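Local coordinates for DraIII (Deinococcus radiophilus, PDB 4L0K), which is a type II restriction endonuclease that probably cuts DNA at a specific recognition sequence through a nuclease core of the His-Me finger clan, at residues L33-L41 and I116-Y127; T155-L164 and V194-Q205. All blocks are in the same frame, centred on the assembly; numbering follows the deposited sequence.

Contact 1 (L33-L41 and I116-Y127); sequences LEFPFLVSL and IDVARKLTWLAY
Arg120 lays its CG methylene over the centre of the Phe37 ring, 3.5 Å from the ring centroid and 11° off the ring normal, a CH-pi contact. With chi1 at 54°, CG of Phe37 lies between its backbone N and carbonyl carbon, which turns the ring in toward the helix. At the ring's edge, CD2 of Phe37 is 3.5 Å from Thr123 OG1, and the carbonyl oxygen of Ala119 lies close to the ring plane as well. Were Phe37 an alanine, the Arg120 stem would probably lose its aromatic support and a gap would open beside Ala119 and Thr123.

Packing extends the interface toward Ile116, whose CD1 lies 4.0 Å from CE1 of Phe35, and toward Leu38, whose CD2 meets the OG1 and CG2 of Thr123.

Two polar groups of the helix find partners in it. Thr123 OG1 donates to Ala119 O at 2.8 Å, and this carbonyl also accepts from Thr123 N on the opposite face of its plane. Arg120 bends at chi3 and pairs NH2 with Asp117 OD1 at 2.7 Å, the oxygen lying in the guanidinium plane, while NH1 bonds to Gln23 and Tyr142; the aliphatic stem serves the interface and the charge is used elsewhere.

One water joins the segments at the Tyr127 end: it donates to Phe37 O (2.7 Å), accepts from Leu41 N (2.9 Å) and hydrogen-bonds to Tyr127 OH (2.7 Å). No direct hydrogen bond crosses between 33-41 and 116-127, which implies that the loop entering helix 39-44 is held to helix 112-126 by packing of rings, methyls and the arginine stem, with water supplying the polar link.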
loop_
_atom_site.group_PDB
_atom_site.type_symbol
_atom_site.label_atom_id
_atom_site.label_comp_id
_atom_site.label_asym_id
_atom_site.label_seq_id
_atom_site.Cartn_x
_atom_site.Cartn_y
_atom_site.Cartn_z
ATOM N N LEU A 33 8.750 5.745 36.566
ATOM C CA LEU A 33 8.241 4.962 35.427
ATOM C C LEU A 33 8.374 5.622 34.036
ATOM O O LEU A 33 8.250 6.843 33.879
ATOM C CB LEU A 33 6.768 4.612 35.638
ATOM C CG LEU A 33 6.303 3.788 36.831
ATOM C CD1 LEU A 33 4.911 4.241 37.215
ATOM C CD2 LEU A 33 6.286 2.320 36.485
ATOM N N GLU A 34 8.592 4.791 33.022
ATOM C CA GLU A 34 8.707 5.275 31.652
ATOM C C GLU A 34 7.325 5.543 31.024
ATOM O O GLU A 34 7.149 6.533 30.313
ATOM C CB GLU A 34 9.530 4.312 30.773
ATOM C CG GLU A 34 9.937 4.927 29.435
ATOM C CD GLU A 34 10.698 3.980 28.521
ATOM O OE1 GLU A 34 10.571 2.748 28.683
ATOM O OE2 GLU A 34 11.421 4.475 27.626
ATOM N N PHE A 35 6.350 4.673 31.295
ATOM C CA PHE A 35 5.012 4.834 30.716
ATOM C C PHE A 35 3.877 4.845 31.745
ATOM O O PHE A 35 2.991 3.986 31.682
ATOM C CB PHE A 35 4.742 3.742 29.664
ATOM C CG PHE A 35 5.702 3.762 28.496
ATOM C CD1 PHE A 35 5.619 4.756 27.525
ATOM C CD2 PHE A 35 6.682 2.783 28.366
ATOM C CE1 PHE A 35 6.510 4.779 26.452
ATOM C CE2 PHE A 35 7.579 2.794 27.304
ATOM C CZ PHE A 35 7.493 3.794 26.342
ATOM N N PRO A 36 3.889 5.818 32.686
ATOM C CA PRO A 36 2.885 5.863 33.763
ATOM C C PRO A 36 1.453 6.028 33.241
ATOM O O PRO A 36 0.536 5.331 33.688
ATOM C CB PRO A 36 3.302 7.089 34.586
ATOM C CG PRO A 36 4.152 7.922 33.660
ATOM C CD PRO A 36 4.862 6.924 32.796
ATOM N N PHE A 37 1.288 6.922 32.271
ATOM C CA PHE A 37 0.000 7.167 31.610
ATOM C C PHE A 37 -0.591 5.951 30.888
ATOM O O PHE A 37 -1.737 5.988 30.448
ATOM C CB PHE A 37 0.133 8.349 30.644
ATOM C CG PHE A 37 1.259 8.198 29.655
ATOM C CD1 PHE A 37 2.568 8.491 30.018
ATOM C CD2 PHE A 37 1.011 7.749 28.363
ATOM C CE1 PHE A 37 3.606 8.342 29.117
ATOM C CE2 PHE A 37 2.051 7.596 27.462
ATOM C CZ PHE A 37 3.343 7.899 27.837
ATOM N N LEU A 38 0.181 4.873 30.765
ATOM C CA LEU A 38 -0.337 3.643 30.170
ATOM C C LEU A 38 -0.706 2.547 31.177
ATOM O O LEU A 38 -1.272 1.511 30.785
ATOM C CB LEU A 38 0.624 3.097 29.118
ATOM C CG LEU A 38 0.484 3.777 27.747
ATOM C CD1 LEU A 38 1.631 3.414 26.849
ATOM C CD2 LEU A 38 -0.840 3.399 27.113
ATOM N N VAL A 39 -0.434 2.780 32.466
ATOM C CA VAL A 39 -0.642 1.713 33.452
ATOM C C VAL A 39 -2.074 1.162 33.415
ATOM O O VAL A 39 -2.282 -0.022 33.146
ATOM C CB VAL A 39 -0.210 2.124 34.899
ATOM C CG1 VAL A 39 -0.647 1.075 35.905
ATOM C CG2 VAL A 39 1.301 2.322 34.973
ATOM N N SER A 40 -3.058 2.027 33.624
ATOM C CA SER A 40 -4.460 1.614 33.540
ATOM C C SER A 40 -4.786 0.943 32.209
ATOM O O SER A 40 -5.459 -0.101 32.185
ATOM C CB SER A 40 -5.395 2.796 33.768
ATOM O OG SER A 40 -5.168 3.375 35.039
ATOM N N LEU A 41 -4.286 1.504 31.107
ATOM C CA LEU A 41 -4.625 0.918 29.814
ATOM C C LEU A 41 -4.043 -0.500 29.719
ATOM O O LEU A 41 -4.722 -1.422 29.238
ATOM C CB LEU A 41 -4.186 1.805 28.642
ATOM C CG LEU A 41 -4.883 1.486 27.311
ATOM C CD1 LEU A 41 -6.395 1.670 27.449
ATOM C CD2 LEU A 41 -4.340 2.364 26.213
ATOM N N ILE A 116 8.329 9.305 22.987
ATOM C CA ILE A 116 7.502 9.335 24.199
ATOM C C ILE A 116 6.284 10.268 24.040
ATOM O O ILE A 116 5.164 9.909 24.425
ATOM C CB ILE A 116 8.321 9.683 25.488
ATOM C CG1 ILE A 116 9.589 8.829 25.592
ATOM C CG2 ILE A 116 7.459 9.544 26.738
ATOM C CD1 ILE A 116 9.353 7.353 25.499
ATOM N N ASP A 117 6.502 11.451 23.467
ATOM C CA ASP A 117 5.416 12.387 23.127
ATOM C C ASP A 117 4.284 11.727 22.320
ATOM O O ASP A 117 3.108 11.825 22.691
ATOM C CB ASP A 117 5.948 13.586 22.334
ATOM C CG ASP A 117 6.748 14.543 23.185
ATOM O OD1 ASP A 117 6.621 14.474 24.428
ATOM O OD2 ASP A 117 7.497 15.371 22.615
ATOM N N VAL A 118 4.666 11.067 21.224
ATOM C CA VAL A 118 3.754 10.291 20.387
ATOM C C VAL A 118 2.972 9.256 21.206
ATOM O O VAL A 118 1.738 9.176 21.089
ATOM C CB VAL A 118 4.515 9.599 19.219
ATOM C CG1 VAL A 118 3.696 8.447 18.617
ATOM C CG2 VAL A 118 4.929 10.635 18.143
ATOM N N ALA A 119 3.681 8.471 22.031
ATOM C CA ALA A 119 3.001 7.559 22.960
ATOM C C ALA A 119 1.926 8.277 23.810
ATOM O O ALA A 119 0.800 7.766 23.998
ATOM C CB ALA A 119 4.012 6.849 23.858
ATOM N N ARG A 120 2.268 9.464 24.309
ATOM C CA ARG A 120 1.317 10.193 25.156
ATOM C C ARG A 120 0.073 10.627 24.359
ATOM O O ARG A 120 -1.066 10.505 24.825
ATOM C CB ARG A 120 1.984 11.405 25.807
ATOM C CG ARG A 120 2.375 11.223 27.270
ATOM C CD ARG A 120 2.927 12.533 27.847
ATOM N NE ARG A 120 4.109 12.976 27.112
ATOM C CZ ARG A 120 5.353 12.883 27.572
ATOM N NH1 ARG A 120 5.585 12.375 28.780
ATOM N NH2 ARG A 120 6.365 13.304 26.828
ATOM N N LYS A 121 0.311 11.106 23.143
ATOM C CA LYS A 121 -0.755 11.606 22.287
ATOM C C LYS A 121 -1.732 10.500 21.969
ATOM O O LYS A 121 -2.935 10.669 22.079
ATOM C CB LYS A 121 -0.173 12.150 20.987
ATOM C CG LYS A 121 -1.233 12.574 19.988
ATOM C CD LYS A 121 -2.083 13.735 20.507
ATOM C CE LYS A 121 -3.122 14.138 19.476
ATOM N NZ LYS A 121 -2.496 14.533 18.177
ATOM N N LEU A 122 -1.179 9.363 21.574
ATOM C CA LEU A 122 -1.953 8.206 21.178
ATOM C C LEU A 122 -2.769 7.642 22.342
ATOM O O LEU A 122 -3.895 7.170 22.139
ATOM C CB LEU A 122 -1.003 7.145 20.618
ATOM C CG LEU A 122 -0.920 6.971 19.106
ATOM C CD1 LEU A 122 -1.484 8.156 18.333
ATOM C CD2 LEU A 122 0.498 6.675 18.681
ATOM N N THR A 123 -2.212 7.682 23.556
ATOM C CA THR A 123 -2.996 7.292 24.737
ATOM C C THR A 123 -4.173 8.252 24.971
ATOM O O THR A 123 -5.308 7.847 25.332
ATOM C CB THR A 123 -2.125 7.261 26.017
ATOM O OG1 THR A 123 -0.929 6.517 25.763
ATOM C CG2 THR A 123 -2.893 6.622 27.165
ATOM N N TRP A 124 -3.888 9.532 24.782
ATOM C CA TRP A 124 -4.911 10.560 24.934
ATOM C C TRP A 124 -6.054 10.347 23.920
ATOM O O TRP A 124 -7.236 10.439 24.272
ATOM C CB TRP A 124 -4.270 11.944 24.791
ATOM C CG TRP A 124 -5.215 13.119 24.900
ATOM C CD1 TRP A 124 -5.705 13.681 26.051
ATOM C CD2 TRP A 124 -5.743 13.902 23.815
ATOM N NE1 TRP A 124 -6.511 14.749 25.749
ATOM C CE2 TRP A 124 -6.554 14.910 24.389
ATOM C CE3 TRP A 124 -5.617 13.840 22.418
ATOM C CZ2 TRP A 124 -7.253 15.849 23.609
ATOM C CZ3 TRP A 124 -6.300 14.784 21.638
ATOM C CH2 TRP A 124 -7.108 15.777 22.242
ATOM N N LEU A 125 -5.695 10.040 22.673
ATOM C CA LEU A 125 -6.691 9.779 21.630
ATOM C C LEU A 125 -7.482 8.554 22.025
ATOM O O LEU A 125 -8.706 8.511 21.847
ATOM C CB LEU A 125 -6.022 9.482 20.280
ATOM C CG LEU A 125 -5.911 10.530 19.179
ATOM C CD1 LEU A 125 -6.475 11.883 19.605
ATOM C CD2 LEU A 125 -4.459 10.622 18.683
ATOM N N ALA A 126 -6.775 7.548 22.547
ATOM C CA ALA A 126 -7.396 6.245 22.812
ATOM C C ALA A 126 -8.502 6.350 23.867
ATOM O O ALA A 126 -9.561 5.732 23.736
ATOM C CB ALA A 126 -6.355 5.195 23.201
ATOM N N TYR A 127 -8.265 7.151 24.901
ATOM C CA TYR A 127 -9.301 7.327 25.923
ATOM C C TYR A 127 -10.547 8.093 25.426
ATOM O O TYR A 127 -11.539 8.206 26.139
ATOM C CB TYR A 127 -8.711 7.952 27.205
ATOM C CG TYR A 127 -8.050 6.917 28.080
ATOM C CD1 TYR A 127 -8.811 5.936 28.701
ATOM C CD2 TYR A 127 -6.670 6.907 28.280
ATOM C CE1 TYR A 127 -8.225 4.966 29.498
ATOM C CE2 TYR A 127 -6.069 5.933 29.093
ATOM C CZ TYR A 127 -6.857 4.963 29.691
ATOM O OH TYR A 127 -6.307 3.968 30.486
HETATM O O HOH W 1 -3.722 4.383 31.169
#

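Contact 2 (T155-L164 and V194-Q205); sequences TNCEICKLPL and VGFAHRFCNVAQ
Glu158 and Phe196 make the direct hydrogen bond, Glu158 N to Phe196 O at 2.9 Å, with the C=O pointing almost straight at the donor. Two waters also link the segments: one donates to Glu158 OE2 and Val194 O; the other accepts from Phe196 N and lies within hydrogen-bonding distance of Asn156 O and Glu158 OE2. Gly195 CA lies 3.8 Å from Glu158 OE2, where a CB would collide.

Cys157, Cys160 and Cys201 converge beside His198, the N-cap residue of helix 199-205. Cys160 SG is modelled 2.1 Å from Cys201 SG and also bonded to Cys157 SG; one sulfur cannot hold two disulfides, so the bonding is doubtful. Strands 179-183 and 194-198 followed by helix 199-205 have the beta-beta-alpha layout of His-Me finger nucleases, and the spacing of these four residues resembles the structural zinc sites of some relatives.

Leu164 CD2 lies over one face of the His198 ring, 3.8 Å from its centroid, while CD1 of Leu164 meets Phe196 CB at 3.6 Å. Ile159, with CG1 anti to its carbonyl carbon (chi1 -59°), brings CD1 to Ala197 CB at 3.6 Å and Gln205 OE1 at 3.4 Å; Gln205 NE2 bonds to Lys208 O.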
loop_
_atom_site.group_PDB
_atom_site.type_symbol
_atom_site.label_atom_id
_atom_site.label_comp_id
_atom_site.label_asym_id
_atom_site.label_seq_id
_atom_site.Cartn_x
_atom_site.Cartn_y
_atom_site.Cartn_z
ATOM N N THR A 155 -12.573 10.868 19.088
ATOM C CA THR A 155 -11.469 10.320 18.308
ATOM C C THR A 155 -11.936 9.791 16.958
ATOM O O THR A 155 -12.710 8.834 16.899
ATOM C CB THR A 155 -10.696 9.247 19.095
ATOM O OG1 THR A 155 -10.020 9.888 20.182
ATOM C CG2 THR A 155 -9.639 8.566 18.206
ATOM N N ASN A 156 -11.480 10.440 15.880
ATOM C CA ASN A 156 -11.823 10.016 14.514
ATOM C C ASN A 156 -10.612 9.547 13.677
ATOM O O ASN A 156 -9.471 9.923 13.963
ATOM C CB ASN A 156 -12.504 11.158 13.747
ATOM C CG ASN A 156 -13.683 11.734 14.478
ATOM O OD1 ASN A 156 -14.422 11.016 15.142
ATOM N ND2 ASN A 156 -13.870 13.053 14.363
ATOM N N CYS A 157 -10.875 8.757 12.635
ATOM C CA CYS A 157 -9.898 8.540 11.569
ATOM C C CYS A 157 -9.365 9.901 11.129
ATOM O O CYS A 157 -10.148 10.804 10.837
ATOM C CB CYS A 157 -10.551 7.799 10.384
ATOM S SG CYS A 157 -9.462 7.364 8.930
ATOM N N GLU A 158 -8.040 10.060 11.099
ATOM C CA GLU A 158 -7.427 11.332 10.696
ATOM C C GLU A 158 -7.669 11.656 9.230
ATOM O O GLU A 158 -7.666 12.833 8.861
ATOM C CB GLU A 158 -5.918 11.352 10.976
ATOM C CG GLU A 158 -5.575 11.249 12.429
ATOM C CD GLU A 158 -5.953 12.496 13.208
ATOM O OE1 GLU A 158 -6.035 13.580 12.589
ATOM O OE2 GLU A 158 -6.154 12.384 14.437
ATOM N N ILE A 159 -7.829 10.606 8.411
ATOM C CA ILE A 159 -8.197 10.731 7.000
ATOM C C ILE A 159 -9.727 10.697 6.738
ATOM O O ILE A 159 -10.239 11.708 6.301
ATOM C CB ILE A 159 -7.509 9.654 6.128
ATOM C CG1 ILE A 159 -5.988 9.764 6.236
ATOM C CG2 ILE A 159 -7.970 9.770 4.686
ATOM C CD1 ILE A 159 -5.357 8.673 7.051
ATOM N N CYS A 160 -10.395 9.544 6.987
ATOM C CA CYS A 160 -11.881 9.297 6.887
ATOM C C CYS A 160 -12.695 10.476 7.566
ATOM O O CYS A 160 -13.695 10.950 7.046
ATOM C CB CYS A 160 -12.322 7.810 7.406
ATOM S SG CYS A 160 -10.796 6.429 7.693
ATOM N N LYS A 161 -12.212 10.960 8.714
ATOM C CA LYS A 161 -12.979 11.761 9.690
ATOM C C LYS A 161 -14.146 11.018 10.343
ATOM O O LYS A 161 -14.966 11.637 11.030
ATOM C CB LYS A 161 -13.465 13.126 9.166
ATOM C CG LYS A 161 -12.406 13.993 8.529
ATOM C CD LYS A 161 -11.162 14.165 9.378
ATOM C CE LYS A 161 -10.219 15.176 8.685
ATOM N NZ LYS A 161 -8.806 15.186 9.156
ATOM N N LEU A 162 -14.220 9.705 10.124
ATOM C CA LEU A 162 -15.206 8.839 10.772
ATOM C C LEU A 162 -14.809 8.538 12.208
ATOM O O LEU A 162 -13.637 8.299 12.485
ATOM C CB LEU A 162 -15.346 7.516 10.011
ATOM C CG LEU A 162 -16.284 7.503 8.810
ATOM C CD1 LEU A 162 -16.318 6.121 8.204
ATOM C CD2 LEU A 162 -17.669 7.925 9.263
ATOM N N PRO A 163 -15.786 8.559 13.132
ATOM C CA PRO A 163 -15.557 8.192 14.541
ATOM C C PRO A 163 -15.029 6.769 14.669
ATOM O O PRO A 163 -15.593 5.866 14.057
ATOM C CB PRO A 163 -16.966 8.273 15.162
ATOM C CG PRO A 163 -17.700 9.228 14.302
ATOM C CD PRO A 163 -17.165 9.028 12.901
ATOM N N LEU A 164 -13.964 6.567 15.438
ATOM C CA LEU A 164 -13.433 5.221 15.630
ATOM C C LEU A 164 -13.977 4.613 16.923
ATOM O O LEU A 164 -14.308 5.334 17.874
ATOM C CB LEU A 164 -11.901 5.231 15.642
ATOM C CG LEU A 164 -11.274 5.807 14.371
ATOM C CD1 LEU A 164 -9.771 5.840 14.493
ATOM C CD2 LEU A 164 -11.717 5.002 13.147
ATOM N N VAL A 194 0.460 13.052 14.917
ATOM C CA VAL A 194 -0.023 11.663 14.902
ATOM C C VAL A 194 -1.466 11.469 15.324
ATOM O O VAL A 194 -2.036 12.300 16.032
ATOM C CB VAL A 194 0.870 10.689 15.707
ATOM C CG1 VAL A 194 2.227 10.555 15.033
ATOM C CG2 VAL A 194 0.988 11.137 17.182
ATOM N N GLY A 195 -2.045 10.357 14.877
ATOM C CA GLY A 195 -3.371 9.983 15.331
ATOM C C GLY A 195 -3.711 8.566 14.934
ATOM O O GLY A 195 -2.821 7.773 14.701
ATOM N N PHE A 196 -4.994 8.247 14.834
ATOM C CA PHE A 196 -5.397 6.934 14.349
ATOM C C PHE A 196 -6.108 7.034 12.998
ATOM O O PHE A 196 -6.751 8.062 12.681
ATOM C CB PHE A 196 -6.289 6.229 15.378
ATOM C CG PHE A 196 -5.607 5.964 16.705
ATOM C CD1 PHE A 196 -4.401 5.300 16.761
ATOM C CD2 PHE A 196 -6.191 6.381 17.886
ATOM C CE1 PHE A 196 -3.778 5.059 17.971
ATOM C CE2 PHE A 196 -5.578 6.145 19.118
ATOM C CZ PHE A 196 -4.358 5.485 19.152
ATOM N N ALA A 197 -5.978 5.973 12.201
ATOM C CA ALA A 197 -6.639 5.897 10.890
ATOM C C ALA A 197 -7.038 4.465 10.564
ATOM O O ALA A 197 -6.333 3.525 10.939
ATOM C CB ALA A 197 -5.727 6.424 9.808
ATOM N N HIS A 198 -8.168 4.296 9.875
ATOM C CA HIS A 198 -8.465 3.022 9.228
ATOM C C HIS A 198 -7.292 2.594 8.369
ATOM O O HIS A 198 -6.641 3.434 7.734
ATOM C CB HIS A 198 -9.667 3.138 8.289
ATOM C CG HIS A 198 -10.939 3.472 8.981
ATOM N ND1 HIS A 198 -11.485 4.734 8.952
ATOM C CD2 HIS A 198 -11.760 2.715 9.748
ATOM C CE1 HIS A 198 -12.601 4.736 9.664
ATOM N NE2 HIS A 198 -12.787 3.526 10.159
ATOM N N ARG A 199 -7.047 1.290 8.341
ATOM C CA ARG A 199 -6.043 0.703 7.462
ATOM C C ARG A 199 -6.216 1.224 6.039
ATOM O O ARG A 199 -5.279 1.773 5.455
ATOM C CB ARG A 199 -6.174 -0.813 7.486
ATOM C CG ARG A 199 -5.495 -1.515 6.337
ATOM C CD ARG A 199 -4.100 -1.942 6.692
ATOM N NE ARG A 199 -3.383 -2.395 5.503
ATOM C CZ ARG A 199 -2.058 -2.415 5.379
ATOM N NH1 ARG A 199 -1.514 -2.844 4.248
ATOM N NH2 ARG A 199 -1.279 -2.004 6.378
ATOM N N PHE A 200 -7.427 1.103 5.503
ATOM C CA PHE A 200 -7.679 1.567 4.143
ATOM C C PHE A 200 -7.237 3.018 3.935
ATOM O O PHE A 200 -6.526 3.332 2.971
ATOM C CB PHE A 200 -9.157 1.419 3.729
ATOM C CG PHE A 200 -9.416 1.904 2.327
ATOM C CD1 PHE A 200 -9.260 1.042 1.237
ATOM C CD2 PHE A 200 -9.741 3.233 2.089
ATOM C CE1 PHE A 200 -9.451 1.497 -0.072
ATOM C CE2 PHE A 200 -9.938 3.699 0.784
ATOM C CZ PHE A 200 -9.784 2.828 -0.298
ATOM N N CYS A 201 -7.683 3.893 4.830
ATOM C CA CYS A 201 -7.458 5.330 4.677
ATOM C C CYS A 201 -5.961 5.628 4.785
ATOM O O CYS A 201 -5.401 6.437 4.034
ATOM C CB CYS A 201 -8.244 6.118 5.745
ATOM S SG CYS A 201 -10.057 5.783 5.856
ATOM N N ASN A 202 -5.323 4.944 5.727
ATOM C CA ASN A 202 -3.893 5.066 5.928
ATOM C C ASN A 202 -3.074 4.626 4.709
ATOM O O ASN A 202 -2.146 5.328 4.319
ATOM C CB ASN A 202 -3.451 4.290 7.167
ATOM C CG ASN A 202 -2.154 4.806 7.733
ATOM O OD1 ASN A 202 -1.851 5.987 7.619
ATOM N ND2 ASN A 202 -1.382 3.926 8.345
ATOM N N VAL A 203 -3.399 3.495 4.087
ATOM C CA VAL A 203 -2.650 3.162 2.867
ATOM C C VAL A 203 -3.011 4.065 1.670
ATOM O O VAL A 203 -2.136 4.391 0.886
ATOM C CB VAL A 203 -2.590 1.645 2.509
ATOM C CG1 VAL A 203 -2.840 0.748 3.729
ATOM C CG2 VAL A 203 -3.490 1.312 1.372
ATOM N N ALA A 204 -4.261 4.534 1.577
ATOM C CA ALA A 204 -4.623 5.451 0.490
ATOM C C ALA A 204 -3.798 6.739 0.540
ATOM O O ALA A 204 -3.333 7.232 -0.488
ATOM C CB ALA A 204 -6.141 5.785 0.505
ATOM N N GLN A 205 -3.629 7.285 1.744
ATOM C CA GLN A 205 -2.924 8.549 1.901
ATOM C C GLN A 205 -1.480 8.463 1.392
ATOM O O GLN A 205 -0.948 9.436 0.850
ATOM C CB GLN A 205 -2.968 8.988 3.370
ATOM C CG GLN A 205 -2.382 10.353 3.660
ATOM C CD GLN A 205 -1.935 10.491 5.123
ATOM O OE1 GLN A 205 -2.260 9.656 5.962
ATOM N NE2 GLN A 205 -1.179 11.535 5.418
HETATM O O HOH W 2 -7.049 10.009 15.550
HETATM O O HOH W 3 -4.590 14.089 16.089
#

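In the fold
The two contacts come in series along the chain, 33-41 with 116-127 closing before 155-164 with 194-205 opens, and their centres lie about 19 Å apart. Helix 112-126 joins them: one side receives the loop of contact 1, while Val118, Leu122 and Leu125 pack on Val194 and Phe196 of strand 194-198. Probable hydrogen bonds from Thr155 OG1 to Leu125 O and from Lys121 NZ to Val194 O add polar ties. Packing is therefore continuous from the 33-41 loop to the beta-beta-alpha unit. Contact 1 lies within one subunit, untouched by the other, whereas contact 2 reaches the dimer interface, where Cys160 O is hydrogen-bonded to Arg223 of the second subunit.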